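Local coordinates for protein Cdhr2 (Mus musculus, PDB 5CYX), which probably forms calcium-dependent heterophilic adhesion complexes with CDHR5 between neighbouring microvilli, so controlling how they pack at the apical epithelial membrane, at residues Tyr174-Cys188 with Thr200-Asp214. Residues are numbered along the deposited sequence; the frame is centred on the assembly and turned at random. Where two conformers were deposited one is given.
Sequences YNNKSAFYQLELKAC and TQCSQPVFVSISVID. With CA (calcium ion), chain E.
C202 is tied to C188 by a disulfide, SG to SG 2.2 Å, at a lone backbone bridge apart from the main ladder. Next, S203 grips A187 twice: its N donates to A187 O, while its OG, turned between backbone N and carbonyl carbon (chi1 69°), receives A187 N. The register then slips by one residue, and a regular antiparallel ladder opens with V206 and L185, joined by two backbone hydrogen bonds. F207 lies alongside E184, F207 CE2 3.7 Å from E184 CB; Q182 NE2 lies 3.3 Å from F207 CD2, amide and ring planes 80° apart. On the opposite face V208, doubly bonded to L183, sets CG2 against L185 CD1. I210 pairs likewise with Y181, and I210 CD1 presses tightly on L183 CD1 (3.4 Å), beside F158 of strand 158-160. V212 N bonds to A179 O, and V212 CG2 touches the Y181 ring edge, 3.9 Å from Y181 CE1. D214 lays its CB over the Y174 ring, 3.8 Å from the centroid, carboxylate and ring planes 8° apart; an alanine in place of Y174 would probably strip the aromatic cover from D214 CB and one side of its carboxylate, leaving calcium and G252 to hold it. D214 OD1 binds calcium at 2.3 Å, with E116, E215, D217 and D250 completing the protein ligands, and OD2 accepts from G252 N. Such adjacent antiparallel strands belong to the Greek-key beta sandwich of a cadherin repeat, here the second, whose end supplies the calcium site at the junction with the third.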
ATOM      1  N   TYR A 174     -21.194   8.783   2.956  1.00 48.27           N
ATOM      2  CA  TYR A 174     -22.452   8.590   2.259  1.00 48.94           C
ATOM      3  C   TYR A 174     -23.207   9.913   2.049  1.00 49.52           C
ATOM      4  O   TYR A 174     -23.694  10.159   0.991  1.00 52.33           O
ATOM      5  CB  TYR A 174     -23.336   7.556   3.000  1.00 48.51           C
ATOM      6  CG  TYR A 174     -24.739   7.358   2.414  1.00 48.97           C
ATOM      7  CD1 TYR A 174     -25.755   8.268   2.649  1.00 49.85           C
ATOM      8  CD2 TYR A 174     -25.055   6.233   1.640  1.00 49.30           C
ATOM      9  CE1 TYR A 174     -27.049   8.070   2.096  1.00 50.73           C
ATOM     10  CE2 TYR A 174     -26.325   6.051   1.075  1.00 50.22           C
ATOM     11  CZ  TYR A 174     -27.317   6.958   1.324  1.00 51.02           C
ATOM     12  OH  TYR A 174     -28.603   6.767   0.794  1.00 52.68           O
ATOM     13  N   ASN A 175     -23.323  10.714   3.088  1.00 49.76           N
ATOM     14  CA  ASN A 175     -24.082  11.963   3.097  1.00 50.65           C
ATOM     15  C   ASN A 175     -23.350  13.226   2.615  1.00 52.53           C
ATOM     16  O   ASN A 175     -23.962  14.123   2.100  1.00 52.27           O
ATOM     17  CB  ASN A 175     -24.556  12.208   4.527  1.00 49.94           C
ATOM     18  CG  ASN A 175     -25.512  11.132   4.985  1.00 49.67           C
ATOM     19  OD1 ASN A 175     -25.137  10.151   5.687  1.00 48.79           O
ATOM     20  ND2 ASN A 175     -26.704  11.245   4.509  1.00 49.15           N
ATOM     21  N   ASN A 176     -22.048  13.301   2.817  1.00 54.11           N
ATOM     22  CA  ASN A 176     -21.301  14.492   2.416  1.00 56.84           C
ATOM     23  C   ASN A 176     -20.382  14.372   1.213  1.00 55.80           C
ATOM     24  O   ASN A 176     -19.884  15.401   0.743  1.00 56.62           O
ATOM     25  CB  ASN A 176     -20.531  15.010   3.617  1.00 59.74           C
ATOM     26  CG  ASN A 176     -21.454  15.305   4.781  1.00 63.23           C
ATOM     27  OD1 ASN A 176     -21.306  14.751   5.889  1.00 66.57           O
ATOM     28  ND2 ASN A 176     -22.449  16.152   4.523  1.00 65.32           N
ATOM     29  N   LYS A 177     -20.158  13.156   0.708  1.00 53.16           N
ATOM     30  CA  LYS A 177     -19.344  12.958  -0.488  1.00 52.83           C
ATOM     31  C   LYS A 177     -20.188  12.309  -1.571  1.00 52.29           C
ATOM     32  O   LYS A 177     -20.588  12.980  -2.532  1.00 52.68           O
ATOM     33  CB  LYS A 177     -18.054  12.158  -0.165  1.00 52.57           C
ATOM     34  CG  LYS A 177     -17.046  12.986   0.618  1.00 52.73           C
ATOM     35  CD  LYS A 177     -15.842  12.156   1.086  1.00 53.15           C
ATOM     36  CE  LYS A 177     -14.712  13.070   1.598  1.00 53.51           C
ATOM     37  NZ  LYS A 177     -13.394  12.371   1.719  1.00 53.14           N
ATOM     38  N   SER A 178     -20.480  11.025  -1.415  1.00 50.79           N
ATOM     39  CA  SER A 178     -21.236  10.294  -2.401  1.00 50.71           C
ATOM     40  C   SER A 178     -21.596   8.927  -1.831  1.00 50.50           C
ATOM     41  O   SER A 178     -20.785   8.303  -1.158  1.00 49.83           O
ATOM     42  CB  SER A 178     -20.430  10.114  -3.688  1.00 50.17           C
ATOM     43  OG  SER A 178     -21.175   9.392  -4.656  1.00 49.60           O
ATOM     44  N   ALA A 179     -22.797   8.475  -2.160  1.00 50.97           N
ATOM     45  CA  ALA A 179     -23.252   7.130  -1.850  1.00 51.25           C
ATOM     46  C   ALA A 179     -22.710   6.076  -2.831  1.00 51.09           C
ATOM     47  O   ALA A 179     -22.839   4.879  -2.585  1.00 49.92           O
ATOM     48  CB  ALA A 179     -24.777   7.115  -1.870  1.00 52.74           C
ATOM     49  N   PHE A 180     -22.138   6.518  -3.951  1.00 51.96           N
ATOM     50  CA  PHE A 180     -21.747   5.614  -5.031  0.50 52.01           C
ATOM     51  C   PHE A 180     -20.539   6.141  -5.803  1.00 51.24           C
ATOM     52  O   PHE A 180     -20.348   7.356  -5.947  1.00 52.50           O
ATOM     53  CB  PHE A 180     -22.942   5.378  -5.990  0.50 53.51           C
ATOM     54  CG  PHE A 180     -22.683   4.364  -7.091  0.50 54.03           C
ATOM     55  CD1 PHE A 180     -22.859   3.002  -6.871  0.50 54.39           C
ATOM     56  CD2 PHE A 180     -22.312   4.781  -8.370  0.50 54.57           C
ATOM     57  CE1 PHE A 180     -22.645   2.082  -7.891  0.50 54.59           C
ATOM     58  CE2 PHE A 180     -22.092   3.865  -9.387  0.50 54.68           C
ATOM     59  CZ  PHE A 180     -22.253   2.518  -9.148  0.50 54.65           C
ATOM     60  N   TYR A 181     -19.730   5.213  -6.285  1.00 49.68           N
ATOM     61  CA  TYR A 181     -18.650   5.492  -7.203  1.00 49.44           C
ATOM     62  C   TYR A 181     -18.594   4.376  -8.236  1.00 49.43           C
ATOM     63  O   TYR A 181     -18.905   3.235  -7.945  1.00 49.66           O
ATOM     64  CB  TYR A 181     -17.288   5.623  -6.519  1.00 47.51           C
ATOM     65  CG  TYR A 181     -17.216   6.671  -5.419  1.00 46.87           C
ATOM     66  CD1 TYR A 181     -17.544   6.343  -4.116  1.00 45.75           C
ATOM     67  CD2 TYR A 181     -16.803   7.992  -5.688  1.00 46.68           C
ATOM     68  CE1 TYR A 181     -17.546   7.278  -3.134  1.00 45.51           C
ATOM     69  CE2 TYR A 181     -16.778   8.947  -4.703  1.00 46.05           C
ATOM     70  CZ  TYR A 181     -17.135   8.596  -3.434  1.00 45.95           C
ATOM     71  OH  TYR A 181     -17.125   9.504  -2.426  1.00 45.73           O
ATOM     72  N   GLN A 182     -18.181   4.743  -9.432  1.00 49.83           N
ATOM     73  CA  GLN A 182     -17.856   3.831 -10.465  1.00 50.40           C
ATOM     74  C   GLN A 182     -16.448   4.147 -10.935  1.00 50.13           C
ATOM     75  O   GLN A 182     -16.166   5.247 -11.410  1.00 50.83           O
ATOM     76  CB  GLN A 182     -18.819   3.975 -11.647  1.00 52.06           C
ATOM     77  CG  GLN A 182     -18.538   2.940 -12.725  1.00 52.83           C
ATOM     78  CD  GLN A 182     -19.328   3.225 -13.988  1.00 54.88           C
ATOM     79  OE1 GLN A 182     -20.531   3.105 -13.973  1.00 57.28           O
ATOM     80  NE2 GLN A 182     -18.657   3.597 -15.064  1.00 54.35           N
ATOM     81  N   LEU A 183     -15.597   3.147 -10.858  1.00 49.84           N
ATOM     82  CA  LEU A 183     -14.217   3.251 -11.257  1.00 50.51           C
ATOM     83  C   LEU A 183     -14.090   2.525 -12.571  1.00 50.47           C
ATOM     84  O   LEU A 183     -14.605   1.397 -12.702  1.00 52.00           O
ATOM     85  CB  LEU A 183     -13.318   2.561 -10.241  1.00 50.01           C
ATOM     86  CG  LEU A 183     -13.010   3.181  -8.898  1.00 50.01           C
ATOM     87  CD1 LEU A 183     -14.226   3.389  -8.039  1.00 50.68           C
ATOM     88  CD2 LEU A 183     -12.037   2.253  -8.187  1.00 49.58           C
ATOM     89  N   GLU A 184     -13.400   3.144 -13.522  1.00 49.19           N
ATOM     90  CA  GLU A 184     -12.970   2.480 -14.731  1.00 49.29           C
ATOM     91  C   GLU A 184     -11.480   2.119 -14.605  1.00 47.97           C
ATOM     92  O   GLU A 184     -10.686   2.993 -14.312  1.00 46.00           O
ATOM     93  CB  GLU A 184     -13.180   3.401 -15.923  1.00 50.95           C
ATOM     94  CG  GLU A 184     -12.545   2.894 -17.189  1.00 52.24           C
ATOM     95  CD  GLU A 184     -12.824   3.773 -18.381  1.00 55.11           C
ATOM     96  OE1 GLU A 184     -13.585   4.763 -18.279  1.00 57.51           O
ATOM     97  OE2 GLU A 184     -12.323   3.416 -19.452  1.00 57.25           O
ATOM     98  N   LEU A 185     -11.113   0.862 -14.885  1.00 47.70           N
ATOM     99  CA  LEU A 185      -9.690   0.418 -14.822  1.00 48.20           C
ATOM    100  C   LEU A 185      -9.221  -0.138 -16.133  1.00 48.71           C
ATOM    101  O   LEU A 185     -10.031  -0.489 -17.012  1.00 48.38           O
ATOM    102  CB  LEU A 185      -9.479  -0.702 -13.795  1.00 47.94           C
ATOM    103  CG  LEU A 185     -10.344  -0.721 -12.565  1.00 48.82           C
ATOM    104  CD1 LEU A 185      -9.993  -1.968 -11.738  1.00 49.64           C
ATOM    105  CD2 LEU A 185     -10.110   0.517 -11.737  1.00 48.91           C
ATOM    106  N   LYS A 186      -7.908  -0.224 -16.266  1.00 48.79           N
ATOM    107  CA  LYS A 186      -7.303  -1.115 -17.254  1.00 50.48           C
ATOM    108  C   LYS A 186      -6.055  -1.807 -16.704  1.00 49.54           C
ATOM    109  O   LYS A 186      -5.568  -1.467 -15.637  1.00 48.12           O
ATOM    110  CB  LYS A 186      -6.998  -0.423 -18.579  1.00 52.72           C
ATOM    111  CG  LYS A 186      -5.993   0.707 -18.464  1.00 55.17           C
ATOM    112  CD  LYS A 186      -5.548   1.260 -19.825  1.00 58.12           C
ATOM    113  CE  LYS A 186      -4.331   2.176 -19.607  1.00 60.57           C
ATOM    114  NZ  LYS A 186      -3.948   3.021 -20.780  1.00 63.26           N
ATOM    115  N   ALA A 187      -5.619  -2.823 -17.432  1.00 49.43           N
ATOM    116  CA  ALA A 187      -4.425  -3.560 -17.109  1.00 50.40           C
ATOM    117  C   ALA A 187      -3.574  -3.549 -18.358  1.00 50.24           C
ATOM    118  O   ALA A 187      -4.101  -3.809 -19.426  1.00 50.66           O
ATOM    119  CB  ALA A 187      -4.772  -5.002 -16.674  1.00 49.96           C
ATOM    120  N   CYS A 188      -2.293  -3.201 -18.223  1.00 49.91           N
ATOM    121  CA  CYS A 188      -1.335  -3.331 -19.312  1.00 51.14           C
ATOM    122  C   CYS A 188      -0.218  -4.274 -18.906  1.00 49.67           C
ATOM    123  O   CYS A 188      -0.006  -4.533 -17.719  1.00 50.40           O
ATOM    124  CB  CYS A 188      -0.745  -1.974 -19.714  1.00 54.54           C
ATOM    125  SG  CYS A 188      -2.019  -0.733 -20.066  1.00 59.73           S
ATOM    126  N   THR A 200       3.651  -2.464 -25.948  1.00 49.85           N
ATOM    127  CA  THR A 200       2.966  -2.678 -24.668  1.00 49.63           C
ATOM    128  C   THR A 200       1.531  -2.998 -25.019  1.00 49.61           C
ATOM    129  O   THR A 200       0.964  -2.313 -25.867  1.00 49.46           O
ATOM    130  CB  THR A 200       3.012  -1.410 -23.802  1.00 50.35           C
ATOM    131  OG1 THR A 200       4.370  -1.131 -23.388  1.00 51.07           O
ATOM    132  CG2 THR A 200       2.096  -1.554 -22.567  1.00 49.54           C
ATOM    133  N   GLN A 201       0.928  -4.015 -24.388  1.00 49.60           N
ATOM    134  CA  GLN A 201      -0.509  -4.326 -24.677  1.00 50.15           C
ATOM    135  C   GLN A 201      -1.398  -3.961 -23.512  1.00 51.21           C
ATOM    136  O   GLN A 201      -0.983  -4.119 -22.355  1.00 49.23           O
ATOM    137  CB  GLN A 201      -0.685  -5.794 -24.995  1.00 49.44           C
ATOM    138  CG  GLN A 201       0.166  -6.299 -26.148  1.00 49.50           C
ATOM    139  CD  GLN A 201      -0.501  -6.160 -27.495  1.00 49.99           C
ATOM    140  OE1 GLN A 201      -1.569  -5.553 -27.626  1.00 50.26           O
ATOM    141  NE2 GLN A 201       0.122  -6.727 -28.509  1.00 50.10           N
ATOM    142  N   CYS A 202      -2.615  -3.483 -23.807  1.00 54.06           N
ATOM    143  CA  CYS A 202      -3.594  -3.093 -22.761  1.00 56.19           C
ATOM    144  C   CYS A 202      -4.916  -3.888 -22.864  1.00 55.36           C
ATOM    145  O   CYS A 202      -5.265  -4.402 -23.909  1.00 55.67           O
ATOM    146  CB  CYS A 202      -3.832  -1.561 -22.754  1.00 59.60           C
ATOM    147  SG  CYS A 202      -2.384  -0.542 -22.218  1.00 66.09           S
ATOM    148  N   SER A 203      -5.607  -4.043 -21.744  1.00 53.81           N
ATOM    149  CA  SER A 203      -6.868  -4.754 -21.722  1.00 53.50           C
ATOM    150  C   SER A 203      -7.976  -3.887 -22.239  1.00 54.34           C
ATOM    151  O   SER A 203      -7.808  -2.692 -22.418  1.00 52.75           O
ATOM    152  CB  SER A 203      -7.244  -5.094 -20.298  1.00 52.60           C
ATOM    153  OG  SER A 203      -7.574  -3.906 -19.605  1.00 51.73           O
ATOM    154  N   GLN A 204      -9.148  -4.505 -22.405  1.00 55.50           N
ATOM    155  CA  GLN A 204     -10.373  -3.734 -22.572  1.00 57.24           C
ATOM    156  C   GLN A 204     -10.678  -3.048 -21.210  1.00 55.86           C
ATOM    157  O   GLN A 204     -10.303  -3.571 -20.178  1.00 53.63           O
ATOM    158  CB  GLN A 204     -11.563  -4.630 -23.050  1.00 58.47           C
ATOM    159  CG  GLN A 204     -12.063  -5.676 -22.041  1.00 58.74           C
ATOM    160  CD  GLN A 204     -13.286  -6.496 -22.557  1.00 61.04           C
ATOM    161  OE1 GLN A 204     -14.202  -5.953 -23.165  1.00 62.50           O
ATOM    162  NE2 GLN A 204     -13.301  -7.796 -22.261  1.00 61.26           N
ATOM    163  N   PRO A 205     -11.406  -1.911 -21.225  1.00 57.03           N
ATOM    164  CA  PRO A 205     -11.839  -1.268 -19.981  1.00 56.12           C
ATOM    165  C   PRO A 205     -12.656  -2.216 -19.128  1.00 55.59           C
ATOM    166  O   PRO A 205     -13.413  -3.038 -19.664  1.00 55.61           O
ATOM    167  CB  PRO A 205     -12.784  -0.134 -20.461  1.00 57.56           C
ATOM    168  CG  PRO A 205     -12.573  -0.027 -21.916  1.00 58.35           C
ATOM    169  CD  PRO A 205     -12.165  -1.381 -22.381  1.00 58.27           C
ATOM    170  N   VAL A 206     -12.536  -2.048 -17.814  1.00 53.14           N
ATOM    171  CA  VAL A 206     -13.317  -2.805 -16.867  1.00 52.53           C
ATOM    172  C   VAL A 206     -13.848  -1.826 -15.842  1.00 51.08           C
ATOM    173  O   VAL A 206     -13.216  -0.804 -15.580  1.00 50.82           O
ATOM    174  CB  VAL A 206     -12.362  -3.890 -16.308  1.00 53.38           C
ATOM    175  CG1 VAL A 206     -11.984  -3.692 -14.836  1.00 52.05           C
ATOM    176  CG2 VAL A 206     -12.835  -5.268 -16.684  1.00 53.66           C
ATOM    177  N   PHE A 207     -14.994  -2.118 -15.259  1.00 50.85           N
ATOM    178  CA  PHE A 207     -15.657  -1.224 -14.322  1.00 51.26           C
ATOM    179  C   PHE A 207     -15.971  -1.837 -12.951  1.00 51.44           C
ATOM    180  O   PHE A 207     -16.369  -3.018 -12.830  1.00 51.49           O
ATOM    181  CB  PHE A 207     -16.941  -0.707 -14.969  1.00 53.63           C
ATOM    182  CG  PHE A 207     -16.702   0.036 -16.244  1.00 54.91           C
ATOM    183  CD1 PHE A 207     -16.629  -0.639 -17.451  1.00 56.77           C
ATOM    184  CD2 PHE A 207     -16.513   1.419 -16.233  1.00 56.37           C
ATOM    185  CE1 PHE A 207     -16.437   0.054 -18.647  1.00 58.32           C
ATOM    186  CE2 PHE A 207     -16.310   2.131 -17.416  1.00 57.60           C
ATOM    187  CZ  PHE A 207     -16.260   1.447 -18.626  1.00 58.57           C
ATOM    188  N   VAL A 208     -15.721  -1.036 -11.918  1.00 50.50           N
ATOM    189  CA  VAL A 208     -16.040  -1.396 -10.544  1.00 49.49           C
ATOM    190  C   VAL A 208     -16.991  -0.394  -9.933  1.00 49.21           C
ATOM    191  O   VAL A 208     -16.631   0.800  -9.740  1.00 48.72           O
ATOM    192  CB  VAL A 208     -14.774  -1.502  -9.663  1.00 47.39           C
ATOM    193  CG1 VAL A 208     -15.133  -2.072  -8.286  1.00 47.09           C
ATOM    194  CG2 VAL A 208     -13.770  -2.395 -10.353  1.00 47.27           C
ATOM    195  N   SER A 209     -18.181  -0.891  -9.646  1.00 48.92           N
ATOM    196  CA  SER A 209     -19.235  -0.151  -8.987  1.00 49.66           C
ATOM    197  C   SER A 209     -19.165  -0.333  -7.487  1.00 49.33           C
ATOM    198  O   SER A 209     -19.283  -1.462  -6.991  1.00 48.32           O
ATOM    199  CB  SER A 209     -20.589  -0.652  -9.477  1.00 51.16           C
ATOM    200  OG  SER A 209     -20.645  -0.463 -10.878  1.00 52.31           O
ATOM    201  N   ILE A 210     -18.970   0.779  -6.767  1.00 48.90           N
ATOM    202  CA  ILE A 210     -18.876   0.768  -5.307  1.00 49.09           C
ATOM    203  C   ILE A 210     -20.074   1.414  -4.632  1.00 49.66           C
ATOM    204  O   ILE A 210     -20.290   2.588  -4.850  1.00 51.34           O
ATOM    205  CB  ILE A 210     -17.577   1.456  -4.855  1.00 49.22           C
ATOM    206  CG1 ILE A 210     -16.378   0.787  -5.545  1.00 48.85           C
ATOM    207  CG2 ILE A 210     -17.422   1.385  -3.340  1.00 49.01           C
ATOM    208  CD1 ILE A 210     -15.108   1.528  -5.380  1.00 49.29           C
ATOM    209  N   SER A 211     -20.861   0.667  -3.835  1.00 49.04           N
ATOM    210  CA  SER A 211     -21.890   1.279  -2.976  1.00 49.29           C
ATOM    211  C   SER A 211     -21.309   1.603  -1.579  1.00 48.94           C
ATOM    212  O   SER A 211     -20.691   0.773  -0.970  1.00 48.40           O
ATOM    213  CB  SER A 211     -23.130   0.403  -2.832  1.00 50.16           C
ATOM    214  OG  SER A 211     -23.523  -0.028  -4.108  1.00 50.85           O
ATOM    215  N   VAL A 212     -21.528   2.824  -1.102  1.00 48.83           N
ATOM    216  CA  VAL A 212     -21.153   3.203   0.237  1.00 48.76           C
ATOM    217  C   VAL A 212     -22.349   3.079   1.130  1.00 48.89           C
ATOM    218  O   VAL A 212     -23.421   3.618   0.802  1.00 50.22           O
ATOM    219  CB  VAL A 212     -20.672   4.659   0.277  1.00 48.56           C
ATOM    220  CG1 VAL A 212     -20.128   4.989   1.673  1.00 48.58           C
ATOM    221  CG2 VAL A 212     -19.611   4.865  -0.796  1.00 48.33           C
ATOM    222  N   ILE A 213     -22.163   2.390   2.245  1.00 47.88           N
ATOM    223  CA  ILE A 213     -23.196   2.118   3.231  1.00 48.06           C
ATOM    224  C   ILE A 213     -23.142   3.177   4.308  1.00 47.33           C
ATOM    225  O   ILE A 213     -22.078   3.462   4.914  1.00 46.04           O
ATOM    226  CB  ILE A 213     -22.963   0.729   3.873  1.00 49.38           C
ATOM    227  CG1 ILE A 213     -23.176  -0.376   2.837  1.00 50.41           C
ATOM    228  CG2 ILE A 213     -23.827   0.501   5.119  1.00 50.30           C
ATOM    229  CD1 ILE A 213     -22.647  -1.733   3.318  1.00 50.90           C
ATOM    230  N   ASP A 214     -24.290   3.778   4.555  1.00 47.68           N
ATOM    231  CA  ASP A 214     -24.412   4.839   5.532  1.00 47.55           C
ATOM    232  C   ASP A 214     -24.402   4.205   6.925  1.00 48.68           C
ATOM    233  O   ASP A 214     -25.143   3.221   7.199  1.00 47.80           O
ATOM    234  CB  ASP A 214     -25.685   5.652   5.308  1.00 47.73           C
ATOM    235  CG  ASP A 214     -25.662   6.997   6.010  1.00 47.33           C
ATOM    236  OD1 ASP A 214     -24.615   7.386   6.685  1.00 45.75           O
ATOM    237  OD2 ASP A 214     -26.691   7.674   5.860  1.00 46.23           O
TER
HETATM  238 CA    CA E1004     -23.362   8.341   8.399  1.00 49.17          CA
HETATM  239  O   HOH W   1     -22.563   9.878   6.773  1.00 39.08           O